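Local coordinates for sugar ABC transporter, periplasmic sugar-binding protein (Caulobacter crescentus, PDB 4IRX) that binds myo-inositol in the cleft between its two lobes and, as a periplasmic binding protein, probably delivers it to an ABC transporter for uptake, at residues Asp17-Phe22 against Asn173-Gln178; Ile137-Gly142 against Leu199-Asp204. All coordinates share one frame; numbering follows the deposited sequence.

Contact 1 of 2, residues Asp17-Phe22 against Asn173-Gln178; sequences DLSQPF and NSKRDQ. With INS (1,2,3,4,5,6-hexahydroxy-cyclohexane), chain C.
D17 and K175 meet tip to tip in a salt bridge, K175 NZ lying 3.2 Å from D17 OD2 and coming in 38° above the carboxylate plane. With CG anti to its backbone N (chi1 -174°), the acid extends toward residues 173-178. Its other oxygen, OD1, is gripped twice from one face of the carboxylate, by S19 N in an Asx turn and by S19 OG at 2.6 Å. An alanine at D17 would probably leave the K175 ammonium without its charged mate and the S19 N-H and hydroxyl without the acceptor they share.

The two loops belong to opposite lobes of a periplasmic binding protein, each running into a helix, and they face one another across the ligand cleft with the bound inositol lying beside Q20, F22 and S174. The inositol adds a second polar link between the lobes: its O4 donates to Q20 OE1 at 2.6 Å, while S174 OG stands 2.8 Å from the same hydroxyl. Q20 NE2 packs against S174 CB at 3.7 Å and also donates to D140 OD2.

F22 packs one ring face on the inositol, whose C2 lies 3.5 Å above the plane, over the ring centre.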
loop_
_atom_site.group_PDB
_atom_site.type_symbol
_atom_site.label_atom_id
_atom_site.label_comp_id
_atom_site.label_asym_id
_atom_site.label_seq_id
_atom_site.Cartn_x
_atom_site.Cartn_y
_atom_site.Cartn_z
ATOM N N ASP A 17 4.857 8.484 4.207
ATOM C CA ASP A 17 3.919 9.592 4.355
ATOM C C ASP A 17 2.860 9.206 5.378
ATOM O O ASP A 17 1.940 8.442 5.069
ATOM C CB ASP A 17 3.248 9.897 3.009
ATOM C CG ASP A 17 2.370 11.146 3.059
ATOM O OD1 ASP A 17 2.157 11.687 4.167
ATOM O OD2 ASP A 17 1.889 11.589 1.995
ATOM N N LEU A 18 2.981 9.745 6.593
ATOM C CA LEU A 18 2.037 9.439 7.672
ATOM C C LEU A 18 0.755 10.263 7.615
ATOM O O LEU A 18 -0.052 10.227 8.525
ATOM C CB LEU A 18 2.700 9.481 9.057
ATOM C CG LEU A 18 3.409 8.177 9.435
ATOM C CD1 LEU A 18 4.346 8.386 10.623
ATOM C CD2 LEU A 18 2.359 7.131 9.802
ATOM N N SER A 19 0.544 10.974 6.514
ATOM C CA SER A 19 -0.776 11.537 6.264
ATOM C C SER A 19 -1.720 10.528 5.575
ATOM O O SER A 19 -2.918 10.806 5.423
ATOM C CB SER A 19 -0.676 12.822 5.454
ATOM O OG SER A 19 -0.323 12.546 4.123
ATOM N N GLN A 20 -1.197 9.356 5.184
ATOM C CA GLN A 20 -2.045 8.331 4.563
ATOM C C GLN A 20 -2.711 7.493 5.634
ATOM O O GLN A 20 -2.038 6.959 6.516
ATOM C CB GLN A 20 -1.225 7.392 3.674
ATOM C CG GLN A 20 -0.600 8.046 2.461
ATOM C CD GLN A 20 -0.055 7.051 1.480
ATOM O OE1 GLN A 20 -0.417 5.883 1.510
ATOM N NE2 GLN A 20 0.853 7.495 0.628
ATOM N N PRO A 21 -4.042 7.334 5.558
ATOM C CA PRO A 21 -4.794 6.566 6.561
ATOM C C PRO A 21 -4.298 5.146 6.735
ATOM O O PRO A 21 -4.287 4.655 7.859
ATOM C CB PRO A 21 -6.218 6.529 5.996
ATOM C CG PRO A 21 -6.279 7.601 4.981
ATOM C CD PRO A 21 -4.914 7.950 4.534
ATOM N N PHE A 22 -3.901 4.498 5.644
ATOM C CA PHE A 22 -3.382 3.138 5.735
ATOM C C PHE A 22 -2.196 3.089 6.666
ATOM O O PHE A 22 -2.077 2.179 7.479
ATOM C CB PHE A 22 -2.968 2.690 4.343
ATOM C CG PHE A 22 -2.301 1.348 4.289
ATOM C CD1 PHE A 22 -3.058 0.194 4.261
ATOM C CD2 PHE A 22 -0.923 1.254 4.178
ATOM C CE1 PHE A 22 -2.447 -1.060 4.180
ATOM C CE2 PHE A 22 -0.298 -0.005 4.071
ATOM C CZ PHE A 22 -1.074 -1.156 4.058
ATOM N N ASN A 173 -2.046 9.565 -6.799
ATOM C CA ASN A 173 -0.972 9.806 -5.832
ATOM C C ASN A 173 -1.351 9.457 -4.386
ATOM O O ASN A 173 -0.872 10.056 -3.432
ATOM C CB ASN A 173 -0.487 11.269 -5.959
ATOM C CG ASN A 173 0.133 11.534 -7.307
ATOM O OD1 ASN A 173 1.129 10.916 -7.666
ATOM N ND2 ASN A 173 -0.475 12.430 -8.083
ATOM N N SER A 174 -2.246 8.476 -4.245
ATOM C CA SER A 174 -2.721 8.039 -2.924
ATOM C C SER A 174 -3.351 9.184 -2.121
ATOM O O SER A 174 -3.143 9.324 -0.901
ATOM C CB SER A 174 -1.566 7.392 -2.127
ATOM O OG SER A 174 -1.148 6.170 -2.738
ATOM N N LYS A 175 -4.088 10.036 -2.815
ATOM C CA LYS A 175 -4.784 11.131 -2.159
ATOM C C LYS A 175 -6.253 11.150 -2.533
ATOM O O LYS A 175 -6.606 11.114 -3.714
ATOM C CB LYS A 175 -4.125 12.464 -2.512
ATOM C CG LYS A 175 -2.665 12.585 -2.066
ATOM C CD LYS A 175 -2.553 12.783 -0.561
ATOM C CE LYS A 175 -1.261 12.186 -0.001
ATOM N NZ LYS A 175 -1.180 12.358 1.480
ATOM N N ARG A 176 -7.116 11.202 -1.531
ATOM C CA ARG A 176 -8.549 11.188 -1.756
ATOM C C ARG A 176 -9.015 12.409 -2.554
ATOM O O ARG A 176 -9.892 12.282 -3.436
ATOM C CB ARG A 176 -9.316 11.087 -0.434
ATOM C CG ARG A 176 -10.797 10.884 -0.655
ATOM C CD ARG A 176 -11.550 10.673 0.630
ATOM N NE ARG A 176 -11.039 9.525 1.359
ATOM C CZ ARG A 176 -11.677 8.947 2.379
ATOM N NH1 ARG A 176 -12.862 9.417 2.770
ATOM N NH2 ARG A 176 -11.121 7.901 2.999
ATOM N N ASP A 177 -8.420 13.575 -2.266
ATOM C CA ASP A 177 -8.809 14.814 -2.962
ATOM C C ASP A 177 -8.465 14.758 -4.450
ATOM O O ASP A 177 -9.276 15.180 -5.301
ATOM C CB ASP A 177 -8.225 16.078 -2.273
ATOM C CG ASP A 177 -6.705 16.106 -2.266
ATOM O OD1 ASP A 177 -6.098 15.094 -1.895
ATOM O OD2 ASP A 177 -6.110 17.148 -2.633
ATOM N N GLN A 178 -7.298 14.227 -4.796
ATOM C CA GLN A 178 -6.943 14.032 -6.200
ATOM C C GLN A 178 -7.815 12.963 -6.843
ATOM O O GLN A 178 -8.222 13.086 -7.996
ATOM C CB GLN A 178 -5.464 13.707 -6.394
ATOM C CG GLN A 178 -4.550 14.851 -5.960
ATOM C CD GLN A 178 -3.081 14.516 -6.161
ATOM O OE1 GLN A 178 -2.697 13.958 -7.174
ATOM N NE2 GLN A 178 -2.266 14.857 -5.187
HETATM C C1 INS C . -0.125 0.675 0.550
HETATM C C2 INS C . -1.559 1.056 0.716
HETATM C C3 INS C . -1.654 2.558 0.775
HETATM C C4 INS C . -1.139 3.161 -0.492
HETATM C C5 INS C . 0.298 2.839 -0.663
HETATM C C6 INS C . 0.518 1.344 -0.649
HETATM O O1 INS C . -0.000 -0.722 0.458
HETATM O O2 INS C . -2.307 0.537 -0.342
HETATM O O3 INS C . -2.979 2.963 1.021
HETATM O O4 INS C . -1.343 4.538 -0.505
HETATM O O5 INS C . 0.759 3.411 -1.845
HETATM O O6 INS C . 1.870 1.016 -0.840
HETATM O O HOH W 1 -3.219 11.120 2.263
#

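Contact 2 of 2, residues Ile137-Gly142 against Leu199-Asp204; sequences ITNDPG and LCLNDD. With INS (1,2,3,4,5,6-hexahydroxy-cyclohexane), chain C.
I137 and C200 pair as neighbours in the parallel sheet of one lobe, where strands 132-138 and 197-200 run side by side. I137 N donates to L199 O at 2.9 Å with a nearly straight N-H...O angle of 173°, and I137 O takes the N-H of L201 in return, so the two bonds straddle C200. The same carbonyl receives a longer CA-H...O contact from C200. On the sheet face that carries both side chains, I137 CB rests 4.2 Å from C200 SG; helix 176-189 packs over I137 and helix 203-215 over C200.

T138 ends the strand and contributes a lighter contact, its CA lying 4.0 Å from L201 CD2, with V150 of helix 144-160 touching both residues.

At N139 the chain has left the sheet. Its side chain crosses that of L201 at about a right angle, and OD1 lies 3.4 Å from L201 CB. CG sits between the backbone N and the carbonyl carbon (chi1 63°), and the amide, turned by chi2 of -55°, has ND2 on the ligand side, donating to inositol O5 at 2.8 Å. D140 also holds that hydroxyl: O5 donates to D140 OD2, which also pairs with R97. From the other segment, N202 ND2 bonds to O3 and O4, while its OD1 caps M205 N at the start of helix 203-215.

Such loops at the carboxyl ends of parallel strands are where alpha/beta folds commonly place their binding groups. Inositol O5 both accepts from an amide and donates to a carboxylate, so its proton has a defined direction, and N202 addresses two neighbouring hydroxyls, an arrangement consistent with recognition of the ring's hydroxyl pattern.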
loop_
_atom_site.group_PDB
_atom_site.type_symbol
_atom_site.label_atom_id
_atom_site.label_comp_id
_atom_site.label_asym_id
_atom_site.label_seq_id
_atom_site.Cartn_x
_atom_site.Cartn_y
_atom_site.Cartn_z
ATOM N N ILE A 137 -7.158 3.728 -11.399
ATOM C CA ILE A 137 -6.627 4.868 -10.646
ATOM C C ILE A 137 -5.529 4.340 -9.713
ATOM O O ILE A 137 -5.786 3.537 -8.816
ATOM C CB ILE A 137 -7.720 5.555 -9.787
ATOM C CG1 ILE A 137 -8.921 5.954 -10.659
ATOM C CG2 ILE A 137 -7.126 6.737 -9.026
ATOM C CD1 ILE A 137 -8.642 7.054 -11.649
ATOM N N THR A 138 -4.289 4.760 -9.952
ATOM C CA THR A 138 -3.138 4.146 -9.283
ATOM C C THR A 138 -2.689 4.898 -8.032
ATOM O O THR A 138 -2.928 6.106 -7.888
ATOM C CB THR A 138 -1.918 3.992 -10.222
ATOM O OG1 THR A 138 -1.328 5.286 -10.460
ATOM C CG2 THR A 138 -2.328 3.361 -11.548
ATOM N N ASN A 139 -2.078 4.157 -7.111
ATOM C CA ASN A 139 -1.474 4.727 -5.909
ATOM C C ASN A 139 -0.030 5.193 -6.158
ATOM O O ASN A 139 0.526 4.928 -7.223
ATOM C CB ASN A 139 -1.487 3.671 -4.798
ATOM C CG ASN A 139 -0.658 2.441 -5.144
ATOM O OD1 ASN A 139 -0.871 1.817 -6.187
ATOM N ND2 ASN A 139 0.282 2.065 -4.253
ATOM N N ASP A 140 0.548 5.862 -5.151
ATOM C CA ASP A 140 1.993 6.216 -5.064
ATOM C C ASP A 140 2.885 5.718 -6.225
ATOM O O ASP A 140 3.427 4.610 -6.160
ATOM C CB ASP A 140 2.606 5.651 -3.755
ATOM C CG ASP A 140 2.163 6.373 -2.502
ATOM O OD1 ASP A 140 2.000 7.627 -2.486
ATOM O OD2 ASP A 140 2.007 5.692 -1.467
ATOM N N PRO A 141 3.021 6.514 -7.306
ATOM C CA PRO A 141 3.607 5.941 -8.527
ATOM C C PRO A 141 5.029 5.402 -8.443
ATOM O O PRO A 141 5.349 4.503 -9.218
ATOM C CB PRO A 141 3.576 7.117 -9.516
ATOM C CG PRO A 141 2.421 7.932 -9.061
ATOM C CD PRO A 141 2.361 7.811 -7.554
ATOM N N GLY A 142 5.845 5.920 -7.541
ATOM C CA GLY A 142 7.210 5.427 -7.394
ATOM C C GLY A 142 7.351 4.190 -6.522
ATOM O O GLY A 142 8.430 3.614 -6.403
ATOM N N LEU A 199 -11.210 0.649 -10.951
ATOM C CA LEU A 199 -10.294 -0.067 -10.067
ATOM C C LEU A 199 -9.353 0.934 -9.423
ATOM O O LEU A 199 -8.554 1.580 -10.112
ATOM C CB LEU A 199 -9.474 -1.102 -10.860
ATOM C CG LEU A 199 -10.180 -2.292 -11.511
ATOM C CD1 LEU A 199 -9.183 -3.257 -12.132
ATOM C CD2 LEU A 199 -11.033 -3.043 -10.486
ATOM N N CYS A 200 -9.474 1.093 -8.109
ATOM C CA CYS A 200 -8.673 2.061 -7.375
ATOM C C CYS A 200 -7.685 1.316 -6.509
ATOM O O CYS A 200 -8.065 0.411 -5.760
ATOM C CB CYS A 200 -9.570 2.916 -6.491
ATOM S SG CYS A 200 -10.753 3.881 -7.413
ATOM N N LEU A 201 -6.418 1.712 -6.600
ATOM C CA LEU A 201 -5.366 0.934 -5.969
ATOM C C LEU A 201 -5.116 1.288 -4.492
ATOM O O LEU A 201 -4.155 0.818 -3.873
ATOM C CB LEU A 201 -4.092 0.955 -6.821
ATOM C CG LEU A 201 -4.067 -0.069 -7.970
ATOM C CD1 LEU A 201 -5.295 -0.094 -8.858
ATOM C CD2 LEU A 201 -2.831 0.165 -8.801
ATOM N N ASN A 202 -5.995 2.105 -3.907
ATOM C CA ASN A 202 -6.177 2.099 -2.460
ATOM C C ASN A 202 -7.584 2.555 -2.102
ATOM O O ASN A 202 -8.300 3.107 -2.940
ATOM C CB ASN A 202 -5.058 2.833 -1.665
ATOM C CG ASN A 202 -5.219 4.335 -1.609
ATOM O OD1 ASN A 202 -6.153 4.904 -2.164
ATOM N ND2 ASN A 202 -4.304 4.995 -0.926
ATOM N N ASP A 203 -7.978 2.301 -0.865
ATOM C CA ASP A 203 -9.353 2.580 -0.431
ATOM C C ASP A 203 -9.601 4.067 -0.237
ATOM O O ASP A 203 -10.695 4.533 -0.477
ATOM C CB ASP A 203 -9.679 1.873 0.886
ATOM C CG ASP A 203 -9.965 0.392 0.711
ATOM O OD1 ASP A 203 -10.326 -0.049 -0.418
ATOM O OD2 ASP A 203 -9.844 -0.309 1.738
ATOM N N ASP A 204 -8.580 4.804 0.183
ATOM C CA ASP A 204 -8.686 6.263 0.348
ATOM C C ASP A 204 -9.091 6.915 -0.980
ATOM O O ASP A 204 -10.011 7.736 -1.038
ATOM C CB ASP A 204 -7.334 6.803 0.868
ATOM C CG ASP A 204 -7.431 8.173 1.555
ATOM O OD1 ASP A 204 -8.509 8.557 2.064
ATOM O OD2 ASP A 204 -6.387 8.871 1.598
HETATM C C1 INS C . -0.125 0.675 0.550
HETATM C C2 INS C . -1.559 1.056 0.716
HETATM C C3 INS C . -1.654 2.558 0.775
HETATM C C4 INS C . -1.139 3.161 -0.492
HETATM C C5 INS C . 0.298 2.839 -0.663
HETATM C C6 INS C . 0.518 1.344 -0.649
HETATM O O1 INS C . -0.000 -0.722 0.458
HETATM O O2 INS C . -2.307 0.537 -0.342
HETATM O O3 INS C . -2.979 2.963 1.021
HETATM O O4 INS C . -1.343 4.538 -0.505
HETATM O O5 INS C . 0.759 3.411 -1.845
HETATM O O6 INS C . 1.870 1.016 -0.840
#

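How the contacts relate
The centres of contact 1 and contact 2 lie about 9 Å apart, and both touch the bound inositol. Contact 1 spans the cleft between the lobes, whereas contact 2 lies within one lobe, at the carboxyl ends of its parallel strands; residues 173-178 belong to that same lobe and join the two. R176 NE forms a salt bridge with D204 OD1 at 2.8 Å, tying the starts of helices 176-189 and 203-215 together. Nearer the ligand, S174 OG is 3.0 Å from D140 N, a probable hydrogen bond, and 3.3 Å from N139 CB. D96, S145, R149 and D229 supply further hydrogen bonds to the inositol.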